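Local atomic coordinates of succinate-semialdehyde dehydrogenase (NAD(P)(+)) (Marinobacter aquaeolei, PDB entry 3RH9), a protein that probably oxidises succinate semialdehyde to succinate with a nicotinamide coenzyme, as a member of the aldehyde dehydrogenase family. Residues E78-G83 with S195-L200; T142-P147 with Q478-G483; H344-L349 with K359-L364. All coordinates share one frame; numbering follows the deposited sequence.

Contact 1: E78-G83 with S195-L200; sequences EDIRDG and SVMDKL
Gly83 and Val196 bring the two backbones nearest, CA to CA 6.4 Å, and the approach runs on through Ile80 with Met197 to Asp79 with Leu200. The second segment starts as helix and then folds into a type I turn from Met197 to Leu200, which carries Leu200 back to the side of helix 70-86. There Leu200 CD1 lies 3.8 Å from the backbone N of Ile80 and 4.0 Å from CB of Asp79. The methylene of Asp79 meets the leucine, while its carboxylate pairs with Lys75. Ile80 meets two partners. Its CG1 is 3.9 Å from Leu200 CD1, the two side chains running at about a right angle. Its CD1 touches SE of Met197, a selenomethionine, at 4.0 Å; with CG beside its own backbone N (chi1 -73°) and a bend at chi3, that chain brings its selenium against the isoleucine CD1, the two chains crossing obliquely. At the far end, CG1 of Val196 sits 3.9 Å from the bare CA of Gly83. Leu172 and Leu168 of helix 162-174 continue the contact over Ile80 and Met197, Phe117 of helix 103-123 also covers Ile80, and helix 188-197 lies in the beta-alpha-beta crossover between parallel strands 178-181 and 207-209.

Contact 2: T142-P147 with Q478-G483; sequences TVHYRP and QTVPRG
Gln478 is fully stretched, CG opposite its backbone N (chi1 -170°) and the chain straight beyond, whereas Arg146 turns back at chi2 (-70°); together these bring the guanidinium edge to the amide oxygen. Arg146 grips it side-on: NE lies 2.7 Å and NH2 2.8 Å from the same Gln478 OE1. The oxygen stays in the guanidinium plane, and the two flat groups stand 82° apart; NH2 meets the C=O almost head-on, NE from above the amide plane. The guanidinium also lies over CB of His144, with NH2 above the rim of the imidazole, and the CG2 methyl of Val480 approaches ND1 of that ring at 4.0 Å. Beneath these groups the strands pair antiparallel. Thr142 and Val480 form one hydrogen-bonded pair (Val480 N to Thr142 O 2.7 Å), His144 and Gln478 the next (His144 N to Gln478 O 2.8 Å). Between them is the non-hydrogen-bonded pair Val143 and Thr479, on the other face, where Val143 CG2 rests 3.7 Å from Thr479 OG1, itself bonded to Pro453 O of the second subunit. Gln478 NE2 likewise reaches Ala432 O and Phe437 O of that subunit, consistent with the oligomerisation sheet of aldehyde dehydrogenases. Within the chain, strand 140-147 is the middle of three, between 130-131 and 475-482.

Contact 3: H344-L349 with K359-L364; sequences HLQDAL and KQPAEL
Pro361 leads the short 3-10 turn 361-363, part of the long connection between antiparallel strands 354-357 and 373-376 at one border of the seven-stranded sheet, and its ring sits on three side chains of helix 335-350. Leu345 and Leu349, a turn apart, point at it, and Gln346 bends round to join them. Leu345 has CG opposite its backbone N (chi1 -170°), which carries CD2 outward to 3.9 Å from Pro361 CG; the same methyl lies 3.5 Å from the carbonyl O of Lys359, touching the backbone there as well as the ring. One turn further on, Leu349 offers its CD1 to the neighbouring ring carbon, 4.0 Å from Pro361 CD. The same methyl lies against the amide of Gln360, a van der Waals contact, because the bend in that glutamine chain folds its end back toward the helix. Gln346 too is bent at chi2 (60°), which places OE1 against CB and CG of Pro361, while its NE2 bonds Asp350 further along the helix.

A water lies at the polar edge: it accepts from Ala362 N at 2.9 Å, donates to Gln360 OE1 at 3.1 Å and reaches the helix only through a weak bond to Gln346 OE1. It thus ties Gln360 to Ala362 more firmly than it joins the two segments. On the inner side, Leu345 continues onto Phe370, Thr373 and Val375 of the returning loop and strand 373-376, and onto Leu393 of the neighbouring strand 393-399.

The three contacts are separate. Contacts 1 and 2 are the nearest pair, with centres about 32 Å apart and nearest atoms about 16 Å; their segments alternate along the chain. Contact 3 closes a short excursion that falls between the two strands of contact 2, yet lies about 59 Å from it, centre to centre, and about 45 Å from contact 1, on the opposite side of the chain's centre from both. Contact 1 belongs with the six-stranded sheet, probably the coenzyme-binding half as in other aldehyde dehydrogenases, contact 3 with the seven-stranded sheet, probably the catalytic half, and contact 2 with the arm that meets the second subunit. All are away from Glu256, the predicted active-site residue.

Contact 1: E78-G83 with S195-L200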
ATOM      1  N   GLU A  78     -16.880  21.029   0.541  1.00 17.24           N
ATOM      2  CA  GLU A  78     -17.378  22.170  -0.228  1.00 17.87           C
ATOM      3  C   GLU A  78     -17.062  23.495   0.456  1.00 18.52           C
ATOM      4  O   GLU A  78     -16.582  24.434  -0.191  1.00 18.37           O
ATOM      5  CB  GLU A  78     -18.874  22.038  -0.486  1.00 17.78           C
ATOM      6  CG  GLU A  78     -19.217  21.235  -1.731  1.00 18.77           C
ATOM      7  CD  GLU A  78     -20.656  20.717  -1.721  1.00 21.56           C
ATOM      8  OE1 GLU A  78     -21.431  21.049  -0.786  1.00 19.99           O
ATOM      9  OE2 GLU A  78     -21.004  19.962  -2.655  1.00 22.60           O
ATOM     10  N   ASP A  79     -17.330  23.559   1.762  1.00 17.43           N
ATOM     11  CA  ASP A  79     -16.998  24.724   2.563  1.00 17.41           C
ATOM     12  C   ASP A  79     -15.488  25.011   2.544  1.00 17.16           C
ATOM     13  O   ASP A  79     -15.076  26.143   2.325  1.00 17.81           O
ATOM     14  CB  ASP A  79     -17.488  24.562   4.009  1.00 18.43           C
ATOM     15  CG  ASP A  79     -19.006  24.672   4.147  1.00 21.31           C
ATOM     16  OD1 ASP A  79     -19.698  24.959   3.135  1.00 19.91           O
ATOM     17  OD2 ASP A  79     -19.505  24.470   5.289  1.00 21.12           O
ATOM     18  N   ILE A  80     -14.668  23.993   2.785  1.00 15.81           N
ATOM     19  CA  ILE A  80     -13.222  24.183   2.744  1.00 17.10           C
ATOM     20  C   ILE A  80     -12.758  24.670   1.368  1.00 16.86           C
ATOM     21  O   ILE A  80     -11.969  25.601   1.269  1.00 16.24           O
ATOM     22  CB  ILE A  80     -12.457  22.912   3.129  1.00 16.38           C
ATOM     23  CG1 ILE A  80     -12.678  22.587   4.611  1.00 18.12           C
ATOM     24  CG2 ILE A  80     -10.986  23.084   2.865  1.00 15.44           C
ATOM     25  CD1 ILE A  80     -12.278  21.176   5.005  1.00 15.92           C
ATOM     26  N   ARG A  81     -13.268  24.055   0.309  1.00 16.71           N
ATOM     27  CA  ARG A  81     -12.898  24.466  -1.040  1.00 18.28           C
ATOM     28  C   ARG A  81     -13.226  25.937  -1.285  1.00 20.77           C
ATOM     29  O   ARG A  81     -12.475  26.645  -1.963  1.00 20.20           O
ATOM     30  CB  ARG A  81     -13.578  23.585  -2.087  1.00 18.54           C
ATOM     31  CG  ARG A  81     -13.496  24.120  -3.505  1.00 18.12           C
ATOM     32  CD  ARG A  81     -14.809  24.734  -3.919  1.00 19.50           C
ATOM     33  NE  ARG A  81     -15.755  23.722  -4.379  1.00 20.15           N
ATOM     34  CZ  ARG A  81     -17.075  23.788  -4.205  1.00 20.07           C
ATOM     35  NH1 ARG A  81     -17.617  24.816  -3.561  1.00 17.64           N
ATOM     36  NH2 ARG A  81     -17.855  22.816  -4.669  1.00 19.05           N
ATOM     37  N   ASP A  82     -14.347  26.383  -0.724  1.00 19.63           N
ATOM     38  CA  ASP A  82     -14.778  27.768  -0.827  1.00 18.67           C
ATOM     39  C   ASP A  82     -13.951  28.663   0.088  1.00 20.38           C
ATOM     40  O   ASP A  82     -13.582  29.773  -0.292  1.00 22.62           O
ATOM     41  CB  ASP A  82     -16.264  27.897  -0.467  1.00 20.57           C
ATOM     42  CG  ASP A  82     -17.185  27.294  -1.523  1.00 20.56           C
ATOM     43  OD1 ASP A  82     -16.693  26.985  -2.630  1.00 20.32           O
ATOM     44  OD2 ASP A  82     -18.399  27.129  -1.243  1.00 20.89           O
ATOM     45  N   GLY A  83     -13.673  28.189   1.299  1.00 19.46           N
ATOM     46  CA  GLY A  83     -12.819  28.915   2.223  1.00 19.67           C
ATOM     47  C   GLY A  83     -11.443  29.213   1.632  1.00 21.09           C
ATOM     48  O   GLY A  83     -10.945  30.337   1.712  1.00 21.18           O
ATOM     49  N   SER A 195      -6.959  28.403  10.703  1.00 22.44           N
ATOM     50  CA  SER A 195      -7.777  29.560  11.035  1.00 23.08           C
ATOM     51  C   SER A 195      -9.008  29.621  10.132  1.00 23.40           C
ATOM     52  O   SER A 195     -10.116  29.871  10.614  1.00 25.06           O
ATOM     53  CB  SER A 195      -6.979  30.856  10.926  1.00 24.70           C
ATOM     54  OG  SER A 195      -7.805  31.959  11.250  1.00 24.67           O
ATOM     55  N   VAL A 196      -8.818  29.386   8.830  1.00 21.48           N
ATOM     56  CA  VAL A 196      -9.948  29.380   7.902  1.00 21.12           C
ATOM     57  C   VAL A 196     -10.939  28.241   8.174  1.00 21.45           C
ATOM     58  O   VAL A 196     -12.138  28.450   8.074  1.00 24.12           O
ATOM     59  CB  VAL A 196      -9.516  29.388   6.404  1.00 22.11           C
ATOM     60  CG1 VAL A 196     -10.714  29.104   5.484  1.00 19.47           C
ATOM     61  CG2 VAL A 196      -8.898  30.718   6.035  1.00 20.50           C
HETATM   62  N   MSE A 197     -10.448  27.053   8.526  1.00 21.03           N
HETATM   63  CA  MSE A 197     -11.328  25.902   8.789  1.00 22.54           C
HETATM   64  C   MSE A 197     -12.041  26.003  10.131  1.00 23.31           C
HETATM   65  O   MSE A 197     -13.084  25.383  10.354  1.00 23.54           O
HETATM   66  CB  MSE A 197     -10.540  24.592   8.772  1.00 20.23           C
HETATM   67  CG  MSE A 197     -10.114  24.142   7.401  1.00 23.54           C
HETATM   68 SE   MSE A 197      -9.287  22.361   7.387  1.00 46.44          SE
HETATM   69  CE  MSE A 197      -7.643  22.799   8.389  1.00 21.73           C
ATOM     70  N   ASP A 198     -11.447  26.774  11.027  1.00 23.00           N
ATOM     71  CA  ASP A 198     -11.920  26.903  12.385  1.00 22.49           C
ATOM     72  C   ASP A 198     -13.289  27.565  12.386  1.00 24.30           C
ATOM     73  O   ASP A 198     -14.022  27.499  13.363  1.00 23.46           O
ATOM     74  CB  ASP A 198     -10.920  27.756  13.150  1.00 24.36           C
ATOM     75  CG  ASP A 198     -11.399  28.120  14.528  1.00 27.91           C
ATOM     76  OD1 ASP A 198     -11.973  27.234  15.199  1.00 28.80           O
ATOM     77  OD2 ASP A 198     -11.190  29.290  14.939  1.00 28.34           O
ATOM     78  N   LYS A 199     -13.635  28.194  11.268  1.00 25.32           N
ATOM     79  CA  LYS A 199     -14.878  28.942  11.165  1.00 25.04           C
ATOM     80  C   LYS A 199     -15.847  28.262  10.222  1.00 24.61           C
ATOM     81  O   LYS A 199     -16.647  28.923   9.563  1.00 26.68           O
ATOM     82  CB  LYS A 199     -14.593  30.376  10.711  1.00 24.76           C
ATOM     83  CG  LYS A 199     -13.712  31.114  11.707  1.00 28.57           C
ATOM     84  CD  LYS A 199     -13.429  32.559  11.313  1.00 32.41           C
ATOM     85  CE  LYS A 199     -12.343  33.170  12.230  1.00 32.46           C
ATOM     86  NZ  LYS A 199     -12.491  32.837  13.686  1.00 29.69           N
ATOM     87  N   LEU A 200     -15.787  26.940  10.174  1.00 23.54           N
ATOM     88  CA  LEU A 200     -16.584  26.188   9.225  1.00 22.41           C
ATOM     89  C   LEU A 200     -17.420  25.098   9.894  1.00 26.35           C
ATOM     90  O   LEU A 200     -18.013  24.248   9.215  1.00 25.76           O
ATOM     91  CB  LEU A 200     -15.682  25.585   8.160  1.00 22.74           C
ATOM     92  CG  LEU A 200     -15.003  26.585   7.232  1.00 22.25           C
ATOM     93  CD1 LEU A 200     -14.283  25.845   6.115  1.00 21.44           C
ATOM     94  CD2 LEU A 200     -16.026  27.533   6.670  1.00 20.75           C
TER

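Contact 2: T142-P147 with Q478-G483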
ATOM      1  N   THR A 142     -21.496  -7.922   0.542  1.00 11.24           N
ATOM      2  CA  THR A 142     -21.377  -6.484   0.471  1.00 11.47           C
ATOM      3  C   THR A 142     -19.978  -6.017   0.843  1.00 10.99           C
ATOM      4  O   THR A 142     -19.370  -6.511   1.790  1.00 10.69           O
ATOM      5  CB  THR A 142     -22.439  -5.785   1.332  1.00 11.42           C
ATOM      6  OG1 THR A 142     -23.738  -6.165   0.873  1.00 12.47           O
ATOM      7  CG2 THR A 142     -22.313  -4.281   1.219  1.00 11.52           C
ATOM      8  N   VAL A 143     -19.479  -5.054   0.079  1.00 10.72           N
ATOM      9  CA  VAL A 143     -18.175  -4.483   0.328  1.00 11.13           C
ATOM     10  C   VAL A 143     -18.303  -3.049   0.835  1.00 10.71           C
ATOM     11  O   VAL A 143     -18.873  -2.192   0.171  1.00 11.60           O
ATOM     12  CB  VAL A 143     -17.306  -4.524  -0.949  1.00 11.58           C
ATOM     13  CG1 VAL A 143     -16.046  -3.710  -0.748  1.00 11.64           C
ATOM     14  CG2 VAL A 143     -16.971  -5.954  -1.312  1.00 10.30           C
ATOM     15  N   HIS A 144     -17.773  -2.797   2.020  1.00 10.72           N
ATOM     16  CA  HIS A 144     -17.810  -1.463   2.611  1.00 10.69           C
ATOM     17  C   HIS A 144     -16.428  -0.843   2.620  1.00 10.91           C
ATOM     18  O   HIS A 144     -15.416  -1.533   2.653  1.00 10.83           O
ATOM     19  CB  HIS A 144     -18.305  -1.530   4.050  1.00 10.52           C
ATOM     20  CG  HIS A 144     -19.733  -1.943   4.184  1.00 11.03           C
ATOM     21  ND1 HIS A 144     -20.122  -3.266   4.270  1.00 11.56           N
ATOM     22  CD2 HIS A 144     -20.869  -1.212   4.265  1.00 11.15           C
ATOM     23  CE1 HIS A 144     -21.436  -3.330   4.391  1.00 10.92           C
ATOM     24  NE2 HIS A 144     -21.913  -2.097   4.398  1.00 11.58           N
ATOM     25  N   TYR A 145     -16.378   0.474   2.602  1.00 11.74           N
ATOM     26  CA  TYR A 145     -15.101   1.155   2.750  1.00 11.61           C
ATOM     27  C   TYR A 145     -15.124   1.984   4.044  1.00 11.63           C
ATOM     28  O   TYR A 145     -15.624   3.102   4.059  1.00 12.47           O
ATOM     29  CB  TYR A 145     -14.813   1.980   1.494  1.00 11.36           C
ATOM     30  CG  TYR A 145     -14.831   1.116   0.256  1.00 11.36           C
ATOM     31  CD1 TYR A 145     -13.752   0.311  -0.061  1.00 11.69           C
ATOM     32  CD2 TYR A 145     -15.944   1.071  -0.572  1.00 12.05           C
ATOM     33  CE1 TYR A 145     -13.765  -0.507  -1.178  1.00 11.90           C
ATOM     34  CE2 TYR A 145     -15.974   0.247  -1.684  1.00 12.06           C
ATOM     35  CZ  TYR A 145     -14.879  -0.540  -1.984  1.00 12.56           C
ATOM     36  OH  TYR A 145     -14.891  -1.351  -3.095  1.00 12.12           O
ATOM     37  N   ARG A 146     -14.624   1.404   5.134  1.00 11.34           N
ATOM     38  CA  ARG A 146     -14.604   2.070   6.445  1.00 12.61           C
ATOM     39  C   ARG A 146     -13.425   3.036   6.560  1.00 13.12           C
ATOM     40  O   ARG A 146     -12.381   2.845   5.924  1.00 14.47           O
ATOM     41  CB  ARG A 146     -14.466   1.050   7.597  1.00 11.81           C
ATOM     42  CG  ARG A 146     -15.277  -0.214   7.489  1.00 10.50           C
ATOM     43  CD  ARG A 146     -16.731   0.065   7.654  1.00 10.10           C
ATOM     44  NE  ARG A 146     -17.517  -1.155   7.631  1.00 10.50           N
ATOM     45  CZ  ARG A 146     -18.843  -1.183   7.562  1.00 10.67           C
ATOM     46  NH1 ARG A 146     -19.522  -0.048   7.500  1.00 10.17           N
ATOM     47  NH2 ARG A 146     -19.489  -2.343   7.548  1.00 10.54           N
ATOM     48  N   PRO A 147     -13.566   4.053   7.399  1.00 11.66           N
ATOM     49  CA  PRO A 147     -12.435   4.932   7.700  1.00 12.46           C
ATOM     50  C   PRO A 147     -11.275   4.126   8.264  1.00 12.77           C
ATOM     51  O   PRO A 147     -11.531   3.321   9.150  1.00 13.20           O
ATOM     52  CB  PRO A 147     -12.993   5.840   8.799  1.00 13.40           C
ATOM     53  CG  PRO A 147     -14.462   5.831   8.593  1.00 13.83           C
ATOM     54  CD  PRO A 147     -14.817   4.496   8.024  1.00 12.25           C
ATOM     55  N   GLN A 478     -13.898  -3.636   3.577  1.00 10.37           N
ATOM     56  CA  GLN A 478     -14.384  -4.649   4.492  1.00 10.62           C
ATOM     57  C   GLN A 478     -15.422  -5.446   3.743  1.00 11.16           C
ATOM     58  O   GLN A 478     -16.418  -4.877   3.255  1.00 10.40           O
ATOM     59  CB  GLN A 478     -15.008  -4.016   5.741  1.00 10.16           C
ATOM     60  CG  GLN A 478     -15.335  -5.002   6.849  1.00 10.72           C
ATOM     61  CD  GLN A 478     -16.100  -4.370   8.019  1.00 10.81           C
ATOM     62  OE1 GLN A 478     -17.163  -3.796   7.829  1.00 11.58           O
ATOM     63  NE2 GLN A 478     -15.568  -4.493   9.228  1.00 10.11           N
ATOM     64  N   THR A 479     -15.179  -6.756   3.634  1.00 10.56           N
ATOM     65  CA  THR A 479     -16.126  -7.649   2.991  1.00 10.27           C
ATOM     66  C   THR A 479     -17.077  -8.299   3.998  1.00 10.37           C
ATOM     67  O   THR A 479     -16.648  -8.918   4.972  1.00 10.78           O
ATOM     68  CB  THR A 479     -15.422  -8.700   2.120  1.00 10.28           C
ATOM     69  OG1 THR A 479     -14.917  -8.065   0.942  1.00 10.62           O
ATOM     70  CG2 THR A 479     -16.401  -9.768   1.705  1.00  9.87           C
ATOM     71  N   VAL A 480     -18.373  -8.151   3.754  1.00  9.95           N
ATOM     72  CA  VAL A 480     -19.397  -8.693   4.640  1.00 10.05           C
ATOM     73  C   VAL A 480     -20.385  -9.584   3.893  1.00 10.42           C
ATOM     74  O   VAL A 480     -21.356  -9.101   3.319  1.00 10.83           O
ATOM     75  CB  VAL A 480     -20.190  -7.558   5.323  1.00 10.45           C
ATOM     76  CG1 VAL A 480     -21.339  -8.122   6.160  1.00 10.38           C
ATOM     77  CG2 VAL A 480     -19.268  -6.693   6.153  1.00  9.68           C
ATOM     78  N   PRO A 481     -20.132 -10.897   3.886  1.00 10.71           N
ATOM     79  CA  PRO A 481     -21.076 -11.843   3.296  1.00 10.75           C
ATOM     80  C   PRO A 481     -22.209 -12.069   4.273  1.00 11.29           C
ATOM     81  O   PRO A 481     -21.959 -12.133   5.482  1.00 10.94           O
ATOM     82  CB  PRO A 481     -20.269 -13.135   3.187  1.00 10.73           C
ATOM     83  CG  PRO A 481     -18.963 -12.880   3.794  1.00 10.52           C
ATOM     84  CD  PRO A 481     -18.976 -11.572   4.484  1.00 10.74           C
ATOM     85  N   ARG A 482     -23.433 -12.197   3.775  1.00 11.45           N
ATOM     86  CA  ARG A 482     -24.552 -12.440   4.670  1.00 11.04           C
ATOM     87  C   ARG A 482     -25.273 -13.719   4.328  1.00 11.48           C
ATOM     88  O   ARG A 482     -25.703 -13.905   3.196  1.00 12.94           O
ATOM     89  CB  ARG A 482     -25.532 -11.283   4.604  1.00 11.24           C
ATOM     90  CG  ARG A 482     -26.706 -11.445   5.538  1.00 10.95           C
ATOM     91  CD  ARG A 482     -27.764 -10.418   5.272  1.00 10.39           C
ATOM     92  NE  ARG A 482     -28.842 -10.541   6.240  1.00 11.84           N
ATOM     93  CZ  ARG A 482     -29.929  -9.772   6.264  1.00 13.34           C
ATOM     94  NH1 ARG A 482     -30.091  -8.805   5.363  1.00 11.17           N
ATOM     95  NH2 ARG A 482     -30.850  -9.966   7.207  1.00 13.70           N
ATOM     96  N   GLY A 483     -25.396 -14.602   5.306  1.00 11.49           N
ATOM     97  CA  GLY A 483     -26.254 -15.769   5.180  1.00 12.00           C
ATOM     98  C   GLY A 483     -27.599 -15.564   5.868  1.00 11.84           C
ATOM     99  O   GLY A 483     -28.601 -16.217   5.535  1.00 16.66           O
TER

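Contact 3: H344-L349 with K359-L364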
ATOM      1  N   HIS A 344      26.128  21.308  -7.248  1.00 15.46           N
ATOM      2  CA  HIS A 344      25.792  20.649  -8.513  1.00 14.72           C
ATOM      3  C   HIS A 344      26.196  21.504  -9.675  1.00 14.76           C
ATOM      4  O   HIS A 344      26.509  20.992 -10.744  1.00 15.78           O
ATOM      5  CB  HIS A 344      24.292  20.386  -8.634  1.00 15.48           C
ATOM      6  CG  HIS A 344      23.810  19.242  -7.803  1.00 17.44           C
ATOM      7  ND1 HIS A 344      22.610  18.609  -8.036  1.00 17.91           N
ATOM      8  CD2 HIS A 344      24.372  18.611  -6.745  1.00 17.48           C
ATOM      9  CE1 HIS A 344      22.448  17.643  -7.151  1.00 18.08           C
ATOM     10  NE2 HIS A 344      23.502  17.622  -6.358  1.00 18.11           N
ATOM     11  N   LEU A 345      26.156  22.815  -9.501  1.00 14.43           N
ATOM     12  CA  LEU A 345      26.634  23.667 -10.577  1.00 15.74           C
ATOM     13  C   LEU A 345      28.163  23.519 -10.713  1.00 15.42           C
ATOM     14  O   LEU A 345      28.683  23.192 -11.770  1.00 15.94           O
ATOM     15  CB  LEU A 345      26.227  25.111 -10.339  1.00 15.89           C
ATOM     16  CG  LEU A 345      26.487  26.014 -11.541  1.00 16.39           C
ATOM     17  CD1 LEU A 345      25.819  25.460 -12.782  1.00 14.78           C
ATOM     18  CD2 LEU A 345      26.016  27.421 -11.240  1.00 16.20           C
ATOM     19  N   GLN A 346      28.871  23.722  -9.616  1.00 14.81           N
ATOM     20  CA  GLN A 346      30.300  23.521  -9.599  1.00 15.60           C
ATOM     21  C   GLN A 346      30.709  22.166 -10.185  1.00 16.37           C
ATOM     22  O   GLN A 346      31.651  22.070 -10.982  1.00 14.84           O
ATOM     23  CB  GLN A 346      30.824  23.648  -8.171  1.00 13.90           C
ATOM     24  CG  GLN A 346      32.308  23.903  -8.125  1.00 15.18           C
ATOM     25  CD  GLN A 346      32.684  25.193  -8.834  1.00 17.51           C
ATOM     26  OE1 GLN A 346      32.333  26.299  -8.387  1.00 18.47           O
ATOM     27  NE2 GLN A 346      33.391  25.062  -9.948  1.00 15.89           N
ATOM     28  N   ASP A 347      30.015  21.114  -9.762  1.00 16.15           N
ATOM     29  CA  ASP A 347      30.404  19.763 -10.133  1.00 15.37           C
ATOM     30  C   ASP A 347      30.278  19.582 -11.631  1.00 17.13           C
ATOM     31  O   ASP A 347      31.141  18.985 -12.265  1.00 17.73           O
ATOM     32  CB  ASP A 347      29.533  18.743  -9.421  1.00 15.84           C
ATOM     33  CG  ASP A 347      29.815  17.328  -9.867  1.00 17.85           C
ATOM     34  OD1 ASP A 347      30.876  16.772  -9.500  1.00 17.48           O
ATOM     35  OD2 ASP A 347      28.958  16.760 -10.575  1.00 19.43           O
ATOM     36  N   ALA A 348      29.199  20.112 -12.195  1.00 15.61           N
ATOM     37  CA  ALA A 348      28.971  20.019 -13.620  1.00 17.03           C
ATOM     38  C   ALA A 348      30.091  20.694 -14.419  1.00 18.58           C
ATOM     39  O   ALA A 348      30.586  20.143 -15.411  1.00 18.12           O
ATOM     40  CB  ALA A 348      27.631  20.628 -13.974  1.00 17.00           C
ATOM     41  N   LEU A 349      30.469  21.898 -14.001  1.00 16.94           N
ATOM     42  CA  LEU A 349      31.483  22.651 -14.714  1.00 17.80           C
ATOM     43  C   LEU A 349      32.868  22.049 -14.484  1.00 18.60           C
ATOM     44  O   LEU A 349      33.700  22.049 -15.399  1.00 17.33           O
ATOM     45  CB  LEU A 349      31.458  24.133 -14.323  1.00 17.44           C
ATOM     46  CG  LEU A 349      30.185  24.907 -14.662  1.00 17.54           C
ATOM     47  CD1 LEU A 349      30.254  26.287 -14.052  1.00 19.81           C
ATOM     48  CD2 LEU A 349      29.977  25.012 -16.144  1.00 17.66           C
ATOM     49  N   LYS A 359      25.149  32.306 -13.932  1.00 22.56           N
ATOM     50  CA  LYS A 359      26.430  32.756 -13.396  1.00 23.22           C
ATOM     51  C   LYS A 359      27.330  31.594 -12.937  1.00 24.46           C
ATOM     52  O   LYS A 359      26.843  30.529 -12.532  1.00 23.36           O
ATOM     53  CB  LYS A 359      26.203  33.688 -12.195  1.00 24.03           C
ATOM     54  CG  LYS A 359      25.397  34.963 -12.439  1.00 24.59           C
ATOM     55  CD  LYS A 359      25.307  35.744 -11.127  1.00 26.49           C
ATOM     56  CE  LYS A 359      24.090  36.662 -11.042  1.00 31.54           C
ATOM     57  NZ  LYS A 359      24.353  38.071 -11.477  1.00 32.32           N
ATOM     58  N   GLN A 360      28.643  31.821 -13.000  1.00 23.40           N
ATOM     59  CA  GLN A 360      29.645  30.969 -12.357  1.00 21.57           C
ATOM     60  C   GLN A 360      29.424  30.962 -10.835  1.00 21.83           C
ATOM     61  O   GLN A 360      29.127  31.998 -10.244  1.00 22.14           O
ATOM     62  CB  GLN A 360      31.043  31.519 -12.665  1.00 21.81           C
ATOM     63  CG  GLN A 360      31.719  30.925 -13.885  1.00 20.30           C
ATOM     64  CD  GLN A 360      32.158  29.496 -13.631  1.00 24.38           C
ATOM     65  OE1 GLN A 360      32.337  29.092 -12.476  1.00 23.96           O
ATOM     66  NE2 GLN A 360      32.326  28.718 -14.700  1.00 21.86           N
ATOM     67  N   PRO A 361      29.573  29.796 -10.188  1.00 21.47           N
ATOM     68  CA  PRO A 361      29.247  29.672  -8.756  1.00 19.17           C
ATOM     69  C   PRO A 361      29.945  30.680  -7.837  1.00 20.27           C
ATOM     70  O   PRO A 361      29.376  31.060  -6.815  1.00 21.90           O
ATOM     71  CB  PRO A 361      29.689  28.254  -8.420  1.00 19.18           C
ATOM     72  CG  PRO A 361      29.572  27.514  -9.720  1.00 18.62           C
ATOM     73  CD  PRO A 361      29.957  28.505 -10.785  1.00 20.45           C
ATOM     74  N   ALA A 362      31.149  31.116  -8.182  1.00 19.45           N
ATOM     75  CA  ALA A 362      31.854  32.053  -7.325  1.00 19.80           C
ATOM     76  C   ALA A 362      31.217  33.443  -7.358  1.00 22.64           C
ATOM     77  O   ALA A 362      31.455  34.252  -6.460  1.00 23.38           O
ATOM     78  CB  ALA A 362      33.323  32.124  -7.691  1.00 18.16           C
ATOM     79  N   GLU A 363      30.404  33.714  -8.378  1.00 21.80           N
ATOM     80  CA  GLU A 363      29.742  35.013  -8.524  1.00 22.94           C
ATOM     81  C   GLU A 363      28.396  35.060  -7.788  1.00 25.84           C
ATOM     82  O   GLU A 363      27.745  36.102  -7.711  1.00 27.12           O
ATOM     83  CB  GLU A 363      29.538  35.358 -10.011  1.00 23.11           C
ATOM     84  CG  GLU A 363      30.833  35.548 -10.809  1.00 23.12           C
ATOM     85  CD  GLU A 363      30.593  35.653 -12.316  1.00 25.58           C
ATOM     86  OE1 GLU A 363      29.417  35.799 -12.718  1.00 26.61           O
ATOM     87  OE2 GLU A 363      31.576  35.585 -13.102  1.00 24.41           O
ATOM     88  N   LEU A 364      27.980  33.921  -7.251  1.00 26.15           N
ATOM     89  CA  LEU A 364      26.677  33.819  -6.619  1.00 25.27           C
ATOM     90  C   LEU A 364      26.566  34.684  -5.371  1.00 28.51           C
ATOM     91  O   LEU A 364      27.434  34.638  -4.487  1.00 27.00           O
ATOM     92  CB  LEU A 364      26.361  32.363  -6.287  1.00 24.22           C
ATOM     93  CG  LEU A 364      25.564  31.581  -7.335  1.00 22.41           C
ATOM     94  CD1 LEU A 364      25.642  32.209  -8.707  1.00 23.34           C
ATOM     95  CD2 LEU A 364      26.057  30.154  -7.364  1.00 21.34           C
TER
HETATM   96  O   HOH W   1      33.045  29.363  -9.424  1.00 18.69           O